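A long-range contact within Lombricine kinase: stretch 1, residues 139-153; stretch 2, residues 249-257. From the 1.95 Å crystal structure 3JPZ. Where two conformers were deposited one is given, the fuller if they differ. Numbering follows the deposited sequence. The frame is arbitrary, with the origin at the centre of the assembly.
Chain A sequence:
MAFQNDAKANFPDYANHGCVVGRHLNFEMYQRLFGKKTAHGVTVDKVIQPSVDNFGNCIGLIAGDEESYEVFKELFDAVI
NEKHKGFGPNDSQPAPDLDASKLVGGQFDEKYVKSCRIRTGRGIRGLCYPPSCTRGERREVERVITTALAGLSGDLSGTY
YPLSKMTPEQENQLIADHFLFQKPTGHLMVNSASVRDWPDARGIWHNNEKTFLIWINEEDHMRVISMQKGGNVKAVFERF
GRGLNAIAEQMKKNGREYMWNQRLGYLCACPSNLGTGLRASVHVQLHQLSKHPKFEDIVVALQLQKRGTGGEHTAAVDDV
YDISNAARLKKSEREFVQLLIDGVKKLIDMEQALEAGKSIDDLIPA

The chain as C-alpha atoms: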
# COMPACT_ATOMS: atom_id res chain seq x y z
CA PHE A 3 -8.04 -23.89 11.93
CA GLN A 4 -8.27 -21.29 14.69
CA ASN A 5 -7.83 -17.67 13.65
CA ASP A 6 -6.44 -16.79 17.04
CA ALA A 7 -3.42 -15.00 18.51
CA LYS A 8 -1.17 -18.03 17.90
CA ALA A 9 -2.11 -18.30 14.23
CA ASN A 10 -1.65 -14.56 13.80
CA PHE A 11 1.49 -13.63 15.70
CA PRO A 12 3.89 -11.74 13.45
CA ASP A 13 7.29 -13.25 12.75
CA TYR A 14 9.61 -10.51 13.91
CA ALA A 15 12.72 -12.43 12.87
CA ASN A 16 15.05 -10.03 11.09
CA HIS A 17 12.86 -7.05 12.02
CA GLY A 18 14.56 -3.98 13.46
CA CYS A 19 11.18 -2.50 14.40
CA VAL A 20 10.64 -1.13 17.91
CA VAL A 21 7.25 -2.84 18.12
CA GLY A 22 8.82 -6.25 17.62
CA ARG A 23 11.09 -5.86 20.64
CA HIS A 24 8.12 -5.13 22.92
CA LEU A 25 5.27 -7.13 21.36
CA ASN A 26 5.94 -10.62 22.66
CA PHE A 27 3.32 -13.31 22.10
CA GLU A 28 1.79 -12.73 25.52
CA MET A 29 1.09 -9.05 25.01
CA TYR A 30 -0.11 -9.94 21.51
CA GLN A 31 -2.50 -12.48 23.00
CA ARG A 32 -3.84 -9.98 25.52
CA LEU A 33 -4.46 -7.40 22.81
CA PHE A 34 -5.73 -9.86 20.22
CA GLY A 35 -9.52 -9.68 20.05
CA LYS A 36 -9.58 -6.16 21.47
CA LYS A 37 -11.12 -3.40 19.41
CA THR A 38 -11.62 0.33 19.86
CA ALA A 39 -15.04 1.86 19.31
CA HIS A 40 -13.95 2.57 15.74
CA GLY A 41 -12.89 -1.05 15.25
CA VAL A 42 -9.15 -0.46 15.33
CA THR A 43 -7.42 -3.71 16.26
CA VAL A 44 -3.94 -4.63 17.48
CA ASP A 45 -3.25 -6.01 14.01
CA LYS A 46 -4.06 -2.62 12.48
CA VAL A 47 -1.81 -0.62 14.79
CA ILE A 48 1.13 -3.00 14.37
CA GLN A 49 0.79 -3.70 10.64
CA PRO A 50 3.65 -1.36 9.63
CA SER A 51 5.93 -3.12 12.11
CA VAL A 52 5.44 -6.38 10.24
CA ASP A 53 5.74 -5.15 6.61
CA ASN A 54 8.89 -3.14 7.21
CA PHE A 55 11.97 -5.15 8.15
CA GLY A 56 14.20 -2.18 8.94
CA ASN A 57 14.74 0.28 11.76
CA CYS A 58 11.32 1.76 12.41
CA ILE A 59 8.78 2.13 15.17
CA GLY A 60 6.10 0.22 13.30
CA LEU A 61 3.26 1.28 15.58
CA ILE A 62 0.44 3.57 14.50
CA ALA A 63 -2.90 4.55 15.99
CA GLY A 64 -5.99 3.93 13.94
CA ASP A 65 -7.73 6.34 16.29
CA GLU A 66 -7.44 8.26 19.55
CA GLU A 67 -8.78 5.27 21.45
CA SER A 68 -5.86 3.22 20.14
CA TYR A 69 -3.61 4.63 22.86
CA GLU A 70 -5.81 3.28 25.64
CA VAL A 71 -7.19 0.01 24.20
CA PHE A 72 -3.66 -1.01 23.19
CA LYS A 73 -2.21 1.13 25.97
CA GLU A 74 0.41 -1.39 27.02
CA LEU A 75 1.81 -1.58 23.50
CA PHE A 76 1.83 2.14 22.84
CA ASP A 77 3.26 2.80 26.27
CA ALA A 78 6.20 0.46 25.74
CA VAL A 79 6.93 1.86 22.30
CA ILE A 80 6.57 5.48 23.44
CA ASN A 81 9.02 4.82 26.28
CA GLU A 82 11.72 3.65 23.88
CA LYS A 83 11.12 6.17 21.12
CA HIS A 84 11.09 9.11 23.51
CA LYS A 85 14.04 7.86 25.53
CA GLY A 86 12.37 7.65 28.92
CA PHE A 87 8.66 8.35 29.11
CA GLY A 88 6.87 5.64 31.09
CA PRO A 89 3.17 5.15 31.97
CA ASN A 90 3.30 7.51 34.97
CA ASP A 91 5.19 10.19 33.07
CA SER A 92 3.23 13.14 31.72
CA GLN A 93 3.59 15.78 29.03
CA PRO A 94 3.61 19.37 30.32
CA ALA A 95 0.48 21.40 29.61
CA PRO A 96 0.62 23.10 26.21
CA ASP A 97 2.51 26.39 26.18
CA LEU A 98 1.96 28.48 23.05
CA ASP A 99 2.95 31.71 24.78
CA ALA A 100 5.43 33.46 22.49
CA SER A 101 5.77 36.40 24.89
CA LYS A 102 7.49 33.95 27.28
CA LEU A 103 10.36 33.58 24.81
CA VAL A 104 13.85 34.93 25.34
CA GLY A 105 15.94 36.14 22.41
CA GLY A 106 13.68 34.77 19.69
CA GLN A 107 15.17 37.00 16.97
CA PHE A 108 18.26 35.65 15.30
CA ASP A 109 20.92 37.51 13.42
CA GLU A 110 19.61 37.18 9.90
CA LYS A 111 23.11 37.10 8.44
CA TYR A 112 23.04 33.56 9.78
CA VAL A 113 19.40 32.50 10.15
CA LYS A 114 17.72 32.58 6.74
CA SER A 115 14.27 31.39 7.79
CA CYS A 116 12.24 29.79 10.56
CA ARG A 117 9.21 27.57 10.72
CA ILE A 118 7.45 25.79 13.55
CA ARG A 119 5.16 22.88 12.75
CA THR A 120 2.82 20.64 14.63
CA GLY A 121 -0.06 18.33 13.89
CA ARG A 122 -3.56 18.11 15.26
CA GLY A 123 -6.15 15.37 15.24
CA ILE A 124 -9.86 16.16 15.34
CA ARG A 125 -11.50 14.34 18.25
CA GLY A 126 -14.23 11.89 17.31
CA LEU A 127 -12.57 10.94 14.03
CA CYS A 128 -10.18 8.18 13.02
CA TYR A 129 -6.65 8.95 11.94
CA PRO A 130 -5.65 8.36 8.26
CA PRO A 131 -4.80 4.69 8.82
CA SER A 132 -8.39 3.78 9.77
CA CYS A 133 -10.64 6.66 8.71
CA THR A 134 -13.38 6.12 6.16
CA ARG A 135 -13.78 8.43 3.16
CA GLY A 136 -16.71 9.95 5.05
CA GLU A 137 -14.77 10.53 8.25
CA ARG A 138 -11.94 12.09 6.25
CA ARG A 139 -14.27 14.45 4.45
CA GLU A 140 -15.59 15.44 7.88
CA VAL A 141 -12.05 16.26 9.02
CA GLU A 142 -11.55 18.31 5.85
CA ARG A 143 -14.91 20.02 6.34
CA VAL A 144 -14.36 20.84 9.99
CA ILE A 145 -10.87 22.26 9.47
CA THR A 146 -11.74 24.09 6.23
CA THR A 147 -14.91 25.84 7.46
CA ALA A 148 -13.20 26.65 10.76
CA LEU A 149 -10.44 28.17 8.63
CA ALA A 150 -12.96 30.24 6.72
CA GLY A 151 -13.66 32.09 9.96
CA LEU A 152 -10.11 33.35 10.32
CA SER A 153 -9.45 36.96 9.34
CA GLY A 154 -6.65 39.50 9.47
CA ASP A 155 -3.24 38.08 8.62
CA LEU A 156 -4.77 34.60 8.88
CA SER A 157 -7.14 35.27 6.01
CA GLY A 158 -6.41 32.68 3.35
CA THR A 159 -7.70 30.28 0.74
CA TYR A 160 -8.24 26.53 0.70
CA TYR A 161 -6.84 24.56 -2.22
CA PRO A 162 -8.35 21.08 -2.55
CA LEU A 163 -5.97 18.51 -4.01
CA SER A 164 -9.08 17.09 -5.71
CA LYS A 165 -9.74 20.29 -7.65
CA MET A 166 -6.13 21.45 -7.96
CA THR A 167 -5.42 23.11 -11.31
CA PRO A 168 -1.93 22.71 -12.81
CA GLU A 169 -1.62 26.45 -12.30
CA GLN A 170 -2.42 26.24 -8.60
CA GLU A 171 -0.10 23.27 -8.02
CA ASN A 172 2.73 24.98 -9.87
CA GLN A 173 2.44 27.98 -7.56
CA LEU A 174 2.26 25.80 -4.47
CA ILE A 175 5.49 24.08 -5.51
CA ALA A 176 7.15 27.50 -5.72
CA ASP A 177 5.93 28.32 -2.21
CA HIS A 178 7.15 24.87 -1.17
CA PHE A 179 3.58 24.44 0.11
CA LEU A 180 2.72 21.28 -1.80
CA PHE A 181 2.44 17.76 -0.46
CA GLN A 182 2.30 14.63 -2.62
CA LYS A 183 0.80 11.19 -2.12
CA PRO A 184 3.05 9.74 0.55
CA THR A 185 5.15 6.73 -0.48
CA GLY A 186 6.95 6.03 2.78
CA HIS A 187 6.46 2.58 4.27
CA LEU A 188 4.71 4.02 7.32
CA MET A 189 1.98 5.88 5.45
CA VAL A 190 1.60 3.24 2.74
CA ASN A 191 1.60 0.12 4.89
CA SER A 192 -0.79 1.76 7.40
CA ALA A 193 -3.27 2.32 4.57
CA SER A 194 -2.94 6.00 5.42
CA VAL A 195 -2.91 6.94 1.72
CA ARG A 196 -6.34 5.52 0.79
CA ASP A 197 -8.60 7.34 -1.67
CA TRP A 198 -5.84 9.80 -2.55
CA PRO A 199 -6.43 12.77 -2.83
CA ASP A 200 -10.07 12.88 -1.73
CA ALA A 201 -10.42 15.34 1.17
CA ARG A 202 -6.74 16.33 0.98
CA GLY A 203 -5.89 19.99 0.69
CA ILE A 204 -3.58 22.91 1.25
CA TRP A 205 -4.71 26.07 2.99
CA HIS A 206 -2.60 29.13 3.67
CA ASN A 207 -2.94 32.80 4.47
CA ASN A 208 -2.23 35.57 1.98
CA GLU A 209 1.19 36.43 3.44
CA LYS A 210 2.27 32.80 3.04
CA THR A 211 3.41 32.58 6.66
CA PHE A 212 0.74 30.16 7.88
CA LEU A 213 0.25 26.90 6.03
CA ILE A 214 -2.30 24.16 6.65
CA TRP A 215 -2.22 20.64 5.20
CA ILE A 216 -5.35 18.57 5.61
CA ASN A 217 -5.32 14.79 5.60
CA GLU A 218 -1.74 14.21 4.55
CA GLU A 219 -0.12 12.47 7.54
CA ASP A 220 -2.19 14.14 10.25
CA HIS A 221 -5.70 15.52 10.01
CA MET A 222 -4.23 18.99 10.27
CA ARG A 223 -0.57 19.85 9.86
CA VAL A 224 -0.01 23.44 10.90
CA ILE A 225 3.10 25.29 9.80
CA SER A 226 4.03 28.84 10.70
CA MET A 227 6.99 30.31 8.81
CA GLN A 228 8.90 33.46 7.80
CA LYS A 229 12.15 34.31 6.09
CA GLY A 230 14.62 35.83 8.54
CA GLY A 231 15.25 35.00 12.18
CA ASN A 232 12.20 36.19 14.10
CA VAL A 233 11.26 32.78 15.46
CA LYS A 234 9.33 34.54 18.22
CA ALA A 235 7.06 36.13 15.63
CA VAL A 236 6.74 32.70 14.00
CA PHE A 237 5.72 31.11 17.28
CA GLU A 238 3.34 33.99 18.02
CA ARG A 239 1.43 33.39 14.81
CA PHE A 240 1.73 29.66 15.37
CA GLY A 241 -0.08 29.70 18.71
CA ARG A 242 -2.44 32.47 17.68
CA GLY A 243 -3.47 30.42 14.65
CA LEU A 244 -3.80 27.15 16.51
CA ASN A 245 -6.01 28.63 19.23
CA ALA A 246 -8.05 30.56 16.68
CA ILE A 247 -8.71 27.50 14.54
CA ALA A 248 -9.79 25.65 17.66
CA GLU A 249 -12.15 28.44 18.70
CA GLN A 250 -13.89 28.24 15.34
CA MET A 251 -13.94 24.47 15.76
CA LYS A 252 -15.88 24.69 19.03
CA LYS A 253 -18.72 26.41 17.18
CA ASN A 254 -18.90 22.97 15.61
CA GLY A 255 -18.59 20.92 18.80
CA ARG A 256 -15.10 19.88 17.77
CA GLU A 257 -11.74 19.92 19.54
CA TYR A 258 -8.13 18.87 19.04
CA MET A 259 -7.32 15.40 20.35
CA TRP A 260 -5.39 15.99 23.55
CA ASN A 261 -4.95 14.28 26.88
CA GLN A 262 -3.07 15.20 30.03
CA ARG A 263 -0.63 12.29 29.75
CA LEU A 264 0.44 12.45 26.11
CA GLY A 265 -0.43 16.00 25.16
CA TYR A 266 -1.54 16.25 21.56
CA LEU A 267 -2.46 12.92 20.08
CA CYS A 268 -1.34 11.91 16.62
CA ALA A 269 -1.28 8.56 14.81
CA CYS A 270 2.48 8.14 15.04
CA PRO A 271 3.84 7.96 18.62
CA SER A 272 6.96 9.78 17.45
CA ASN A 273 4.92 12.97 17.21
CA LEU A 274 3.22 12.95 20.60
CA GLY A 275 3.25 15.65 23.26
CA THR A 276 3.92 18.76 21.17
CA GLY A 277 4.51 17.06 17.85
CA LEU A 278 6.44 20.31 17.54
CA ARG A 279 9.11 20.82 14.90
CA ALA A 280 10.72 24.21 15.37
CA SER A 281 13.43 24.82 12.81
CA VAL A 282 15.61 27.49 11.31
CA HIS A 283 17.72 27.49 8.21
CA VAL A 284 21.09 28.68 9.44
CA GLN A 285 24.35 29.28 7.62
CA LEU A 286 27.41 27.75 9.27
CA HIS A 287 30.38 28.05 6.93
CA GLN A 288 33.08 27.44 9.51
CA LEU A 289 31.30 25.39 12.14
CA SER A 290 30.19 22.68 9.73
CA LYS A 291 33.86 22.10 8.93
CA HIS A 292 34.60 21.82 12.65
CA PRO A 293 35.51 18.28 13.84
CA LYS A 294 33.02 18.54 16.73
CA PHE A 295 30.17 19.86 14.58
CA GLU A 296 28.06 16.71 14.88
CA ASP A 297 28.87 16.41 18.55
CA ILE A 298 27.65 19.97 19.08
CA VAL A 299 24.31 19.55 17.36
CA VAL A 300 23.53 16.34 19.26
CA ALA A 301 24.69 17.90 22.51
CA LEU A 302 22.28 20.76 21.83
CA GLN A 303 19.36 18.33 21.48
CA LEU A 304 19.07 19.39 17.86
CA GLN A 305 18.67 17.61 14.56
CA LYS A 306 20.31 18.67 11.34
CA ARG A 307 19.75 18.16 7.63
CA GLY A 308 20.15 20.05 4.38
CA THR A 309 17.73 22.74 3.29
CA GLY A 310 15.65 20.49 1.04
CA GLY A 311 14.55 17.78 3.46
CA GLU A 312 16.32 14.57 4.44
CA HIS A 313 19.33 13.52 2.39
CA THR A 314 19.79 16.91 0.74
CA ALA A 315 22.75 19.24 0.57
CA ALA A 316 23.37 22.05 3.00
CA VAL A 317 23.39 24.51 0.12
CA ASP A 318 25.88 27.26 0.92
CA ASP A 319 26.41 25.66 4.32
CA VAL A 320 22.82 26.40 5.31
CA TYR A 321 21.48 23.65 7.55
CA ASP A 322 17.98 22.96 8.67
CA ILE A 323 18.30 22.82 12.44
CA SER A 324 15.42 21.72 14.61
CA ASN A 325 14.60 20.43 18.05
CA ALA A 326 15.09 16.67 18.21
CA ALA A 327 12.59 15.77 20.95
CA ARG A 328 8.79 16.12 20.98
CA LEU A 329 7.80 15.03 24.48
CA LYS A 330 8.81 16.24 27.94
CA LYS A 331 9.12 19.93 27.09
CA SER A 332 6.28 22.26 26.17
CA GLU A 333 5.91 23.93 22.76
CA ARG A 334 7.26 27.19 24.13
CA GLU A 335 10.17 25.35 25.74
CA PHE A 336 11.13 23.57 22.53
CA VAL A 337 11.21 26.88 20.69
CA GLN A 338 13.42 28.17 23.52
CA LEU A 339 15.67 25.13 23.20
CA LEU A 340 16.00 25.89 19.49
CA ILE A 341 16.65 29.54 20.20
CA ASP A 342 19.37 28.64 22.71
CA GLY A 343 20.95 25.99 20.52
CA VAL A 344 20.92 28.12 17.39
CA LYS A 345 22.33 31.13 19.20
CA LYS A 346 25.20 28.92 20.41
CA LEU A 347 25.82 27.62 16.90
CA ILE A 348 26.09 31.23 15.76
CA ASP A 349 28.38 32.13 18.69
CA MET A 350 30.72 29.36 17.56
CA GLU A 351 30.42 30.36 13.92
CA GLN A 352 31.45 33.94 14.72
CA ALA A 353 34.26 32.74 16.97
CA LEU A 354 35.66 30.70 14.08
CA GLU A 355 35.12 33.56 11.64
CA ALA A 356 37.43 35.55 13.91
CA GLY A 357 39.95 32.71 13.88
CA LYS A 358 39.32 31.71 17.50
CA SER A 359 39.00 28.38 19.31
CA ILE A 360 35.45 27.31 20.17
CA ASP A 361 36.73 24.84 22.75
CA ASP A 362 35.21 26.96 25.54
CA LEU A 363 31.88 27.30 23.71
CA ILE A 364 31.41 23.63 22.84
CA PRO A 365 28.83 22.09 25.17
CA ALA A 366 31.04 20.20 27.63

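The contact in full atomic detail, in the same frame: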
# COMPACT_ATOMS: atom_id res chain seq x y z
N ARG A 139 -13.61 13.28 5.00
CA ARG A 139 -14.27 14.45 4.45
C ARG A 139 -14.77 15.33 5.58
O ARG A 139 -14.82 16.54 5.43
CB ARG A 139 -15.45 14.04 3.56
CG ARG A 139 -15.04 13.55 2.18
CD ARG A 139 -16.09 12.61 1.62
NE ARG A 139 -15.69 12.04 0.35
CZ ARG A 139 -16.45 11.21 -0.36
NH1 ARG A 139 -17.66 10.86 0.10
NH2 ARG A 139 -16.01 10.73 -1.52
N GLU A 140 -15.15 14.71 6.70
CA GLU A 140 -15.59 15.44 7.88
C GLU A 140 -14.42 16.17 8.55
O GLU A 140 -14.58 17.29 9.02
CB GLU A 140 -16.27 14.50 8.88
CG GLU A 140 -16.68 15.16 10.19
CD GLU A 140 -17.75 16.22 10.02
OE1 GLU A 140 -18.23 16.40 8.88
OE2 GLU A 140 -18.11 16.89 11.01
N VAL A 141 -13.25 15.54 8.59
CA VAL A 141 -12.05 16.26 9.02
C VAL A 141 -11.83 17.47 8.11
O VAL A 141 -11.72 18.60 8.58
CB VAL A 141 -10.78 15.39 8.97
CG1 VAL A 141 -9.58 16.23 9.30
CG2 VAL A 141 -10.89 14.23 9.94
N GLU A 142 -11.76 17.23 6.80
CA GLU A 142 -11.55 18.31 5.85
C GLU A 142 -12.60 19.41 6.01
O GLU A 142 -12.28 20.59 5.92
CB GLU A 142 -11.58 17.81 4.41
CG GLU A 142 -11.39 18.92 3.37
CD GLU A 142 -11.65 18.45 1.96
OE1 GLU A 142 -12.60 17.66 1.75
OE2 GLU A 142 -10.91 18.85 1.04
N ARG A 143 -13.84 19.03 6.26
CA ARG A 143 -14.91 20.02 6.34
C ARG A 143 -14.73 20.85 7.59
O ARG A 143 -14.79 22.07 7.54
CB ARG A 143 -16.28 19.36 6.37
CG ARG A 143 -17.40 20.39 6.45
CD ARG A 143 -18.78 19.75 6.42
NE ARG A 143 -19.13 19.14 7.70
CZ ARG A 143 -19.40 19.82 8.81
NH1 ARG A 143 -19.36 21.15 8.81
NH2 ARG A 143 -19.71 19.17 9.92
N VAL A 144 -14.51 20.17 8.70
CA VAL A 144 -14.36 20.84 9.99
C VAL A 144 -13.22 21.85 9.94
O VAL A 144 -13.39 23.01 10.28
CB VAL A 144 -14.12 19.80 11.10
CG1 VAL A 144 -13.69 20.47 12.39
CG2 VAL A 144 -15.37 18.96 11.32
N ILE A 145 -12.04 21.40 9.51
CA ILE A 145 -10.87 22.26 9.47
C ILE A 145 -11.07 23.41 8.47
O ILE A 145 -10.74 24.56 8.76
CB ILE A 145 -9.61 21.45 9.11
CG1 ILE A 145 -9.38 20.37 10.16
CG2 ILE A 145 -8.41 22.35 9.01
CD1 ILE A 145 -8.28 19.39 9.82
N THR A 146 -11.61 23.10 7.30
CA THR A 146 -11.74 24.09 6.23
C THR A 146 -12.77 25.19 6.55
O THR A 146 -12.53 26.36 6.26
CB THR A 146 -12.10 23.41 4.89
OG1 THR A 146 -11.92 24.33 3.81
CG2 THR A 146 -13.53 22.91 4.90
N THR A 147 -13.90 24.83 7.14
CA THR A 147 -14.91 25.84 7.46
C THR A 147 -14.48 26.63 8.70
O THR A 147 -14.77 27.82 8.82
CB THR A 147 -16.33 25.24 7.65
OG1 THR A 147 -17.24 26.29 7.99
CG2 THR A 147 -16.35 24.20 8.75
N ALA A 148 -13.77 25.97 9.61
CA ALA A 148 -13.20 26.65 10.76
C ALA A 148 -12.16 27.66 10.28
O ALA A 148 -12.01 28.75 10.86
CB ALA A 148 -12.56 25.66 11.69
N LEU A 149 -11.46 27.31 9.21
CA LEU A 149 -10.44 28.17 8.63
C LEU A 149 -11.07 29.38 7.98
O LEU A 149 -10.50 30.46 7.97
CB LEU A 149 -9.64 27.41 7.58
CG LEU A 149 -8.52 26.49 8.07
CD1 LEU A 149 -8.01 25.67 6.91
CD2 LEU A 149 -7.40 27.29 8.73
N ALA A 150 -12.27 29.18 7.43
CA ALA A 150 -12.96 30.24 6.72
C ALA A 150 -13.38 31.37 7.65
O ALA A 150 -13.77 32.44 7.20
CB ALA A 150 -14.18 29.67 6.00
N GLY A 151 -13.30 31.11 8.96
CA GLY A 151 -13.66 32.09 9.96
C GLY A 151 -12.47 32.85 10.51
O GLY A 151 -12.62 33.69 11.40
N LEU A 152 -11.29 32.56 9.99
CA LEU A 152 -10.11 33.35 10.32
C LEU A 152 -10.15 34.64 9.51
O LEU A 152 -10.69 34.67 8.41
CB LEU A 152 -8.82 32.58 9.99
CG LEU A 152 -8.65 31.22 10.66
CD1 LEU A 152 -7.23 30.71 10.46
CD2 LEU A 152 -8.99 31.30 12.13
N SER A 153 -9.57 35.69 10.07
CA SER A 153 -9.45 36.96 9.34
C SER A 153 -8.08 37.55 9.59
O SER A 153 -7.17 36.86 10.07
CB SER A 153 -10.54 37.94 9.79
OG SER A 153 -10.29 38.42 11.10
N GLU A 249 -11.00 27.69 18.21
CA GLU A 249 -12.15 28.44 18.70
C GLU A 249 -13.27 28.35 17.68
O GLU A 249 -14.44 28.18 18.05
CB GLU A 249 -11.78 29.91 18.93
CG GLU A 249 -12.49 30.54 20.12
CD GLU A 249 -12.36 32.05 20.15
OE1 GLU A 249 -11.44 32.58 19.50
OE2 GLU A 249 -13.18 32.70 20.83
N GLN A 250 -12.92 28.45 16.41
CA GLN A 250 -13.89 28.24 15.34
C GLN A 250 -14.45 26.82 15.42
O GLN A 250 -15.64 26.60 15.24
CB GLN A 250 -13.24 28.47 13.98
CG GLN A 250 -12.82 29.90 13.76
CD GLN A 250 -13.96 30.88 13.95
OE1 GLN A 250 -15.12 30.57 13.67
NE2 GLN A 250 -13.65 32.07 14.44
N MET A 251 -13.57 25.87 15.72
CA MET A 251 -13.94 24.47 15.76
C MET A 251 -14.97 24.19 16.84
O MET A 251 -15.81 23.31 16.68
CB MET A 251 -12.69 23.60 15.98
CG MET A 251 -11.94 23.30 14.71
SD MET A 251 -10.28 22.62 14.98
CE MET A 251 -10.62 21.26 16.08
N LYS A 252 -14.93 24.94 17.94
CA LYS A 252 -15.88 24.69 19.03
C LYS A 252 -17.29 25.16 18.68
O LYS A 252 -18.26 24.69 19.28
CB LYS A 252 -15.40 25.33 20.33
CG LYS A 252 -14.61 24.36 21.20
CD LYS A 252 -15.00 24.47 22.67
CE LYS A 252 -14.67 23.19 23.44
NZ LYS A 252 -15.61 22.07 23.12
N LYS A 253 -17.41 26.07 17.72
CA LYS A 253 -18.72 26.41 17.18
C LYS A 253 -19.35 25.15 16.63
O LYS A 253 -20.57 25.02 16.54
CB LYS A 253 -18.60 27.44 16.06
CG LYS A 253 -18.45 28.88 16.53
CD LYS A 253 -17.13 29.09 17.23
CE LYS A 253 -16.99 30.52 17.71
NZ LYS A 253 -15.75 30.72 18.51
N ASN A 254 -18.49 24.20 16.27
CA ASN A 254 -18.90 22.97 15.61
C ASN A 254 -18.70 21.76 16.51
O ASN A 254 -18.57 20.63 16.03
CB ASN A 254 -18.10 22.81 14.32
CG ASN A 254 -18.82 21.98 13.28
OD1 ASN A 254 -20.05 22.02 13.17
ND2 ASN A 254 -18.06 21.24 12.49
N GLY A 255 -18.68 21.99 17.82
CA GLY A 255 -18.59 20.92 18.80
C GLY A 255 -17.36 20.05 18.62
O GLY A 255 -17.35 18.88 19.00
N ARG A 256 -16.31 20.63 18.07
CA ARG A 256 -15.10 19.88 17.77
C ARG A 256 -13.91 20.41 18.57
O ARG A 256 -13.91 21.55 19.02
CB ARG A 256 -14.81 19.94 16.27
CG ARG A 256 -15.79 19.14 15.41
CD ARG A 256 -15.70 17.64 15.69
NE ARG A 256 -16.48 16.85 14.74
CZ ARG A 256 -16.66 15.53 14.83
NH1 ARG A 256 -16.12 14.85 15.83
NH2 ARG A 256 -17.38 14.89 13.92
N GLU A 257 -12.90 19.56 18.73
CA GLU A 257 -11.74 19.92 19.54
C GLU A 257 -10.54 19.07 19.14
O GLU A 257 -10.69 17.93 18.71
CB GLU A 257 -12.06 19.70 21.02
CG GLU A 257 -12.47 18.27 21.36
CD GLU A 257 -13.14 18.16 22.72
OE1 GLU A 257 -13.55 19.21 23.26
OE2 GLU A 257 -13.26 17.03 23.24

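Where do the two backbones come closest? At Ala-148 and Gln-250, whose CA atoms are 4.9 Å apart, the nearest pair of CA atoms across the two stretches; the CB of Ala-148 lies 3.7 Å from the CB of Gln-250. Gln-250, which has the largest covered area in the contact, points its CA-to-CB bond toward the first stretch. With chi1 and chi2 both m, its side chain lies against Ala-148 and Gly-151: its CG sits 3.2 Å from the O of Ala-148, and its NE2 is 3.6 Å from the O of Gly-151. Neither approach is a hydrogen bond. The O of Ala-148 instead accepts one from the N of Gly-151, at 3.3 Å.

Why does glycine suit position 151? A CB built there in ideal geometry would point toward the second stretch and lie 2.8 Å from the OE1 of Gln-250, a clash. The bare backbone leaves room for the amide of Gln-250 to lie against the turn that runs from Leu-149 to Leu-152.

What does Val-144 do, one helical turn before Ala-148? It points toward the second stretch and is the most covered residue of its own stretch, touching three partners. Its CG1 packs 4.1 Å from the CG of Met-251 and 3.9 Å from the CG of Arg-256, while its CG2 lies 3.7 Å from the ND2 of Asn-254. Met-251 also reaches Ala-148, with its CG 3.9 Å from the alanine CB, so one methionine spans successive turns of the helix. The N of Arg-256 donates a hydrogen bond to the O of Met-251, at 3.1 Å, which ties the chain back just where Arg-256 meets Val-144.

Is there a polar link beyond this packing? There is one, and it is loose. Glu-140, a turn before Val-144, brings its OE2 to 3.6 Å from the NH2 of Arg-256, a long salt bridge without a hydrogen bond, with the carboxylate oxygen at the edge of the guanidinium, near its plane. The same OE2 is closer to its helix neighbour, 3.0 Å from the NH2 of Arg-143, so one carboxylate serves two arginines. Since no hydrogen bond crosses between the stretches, the contact consists of close packing plus this single distant charge pair.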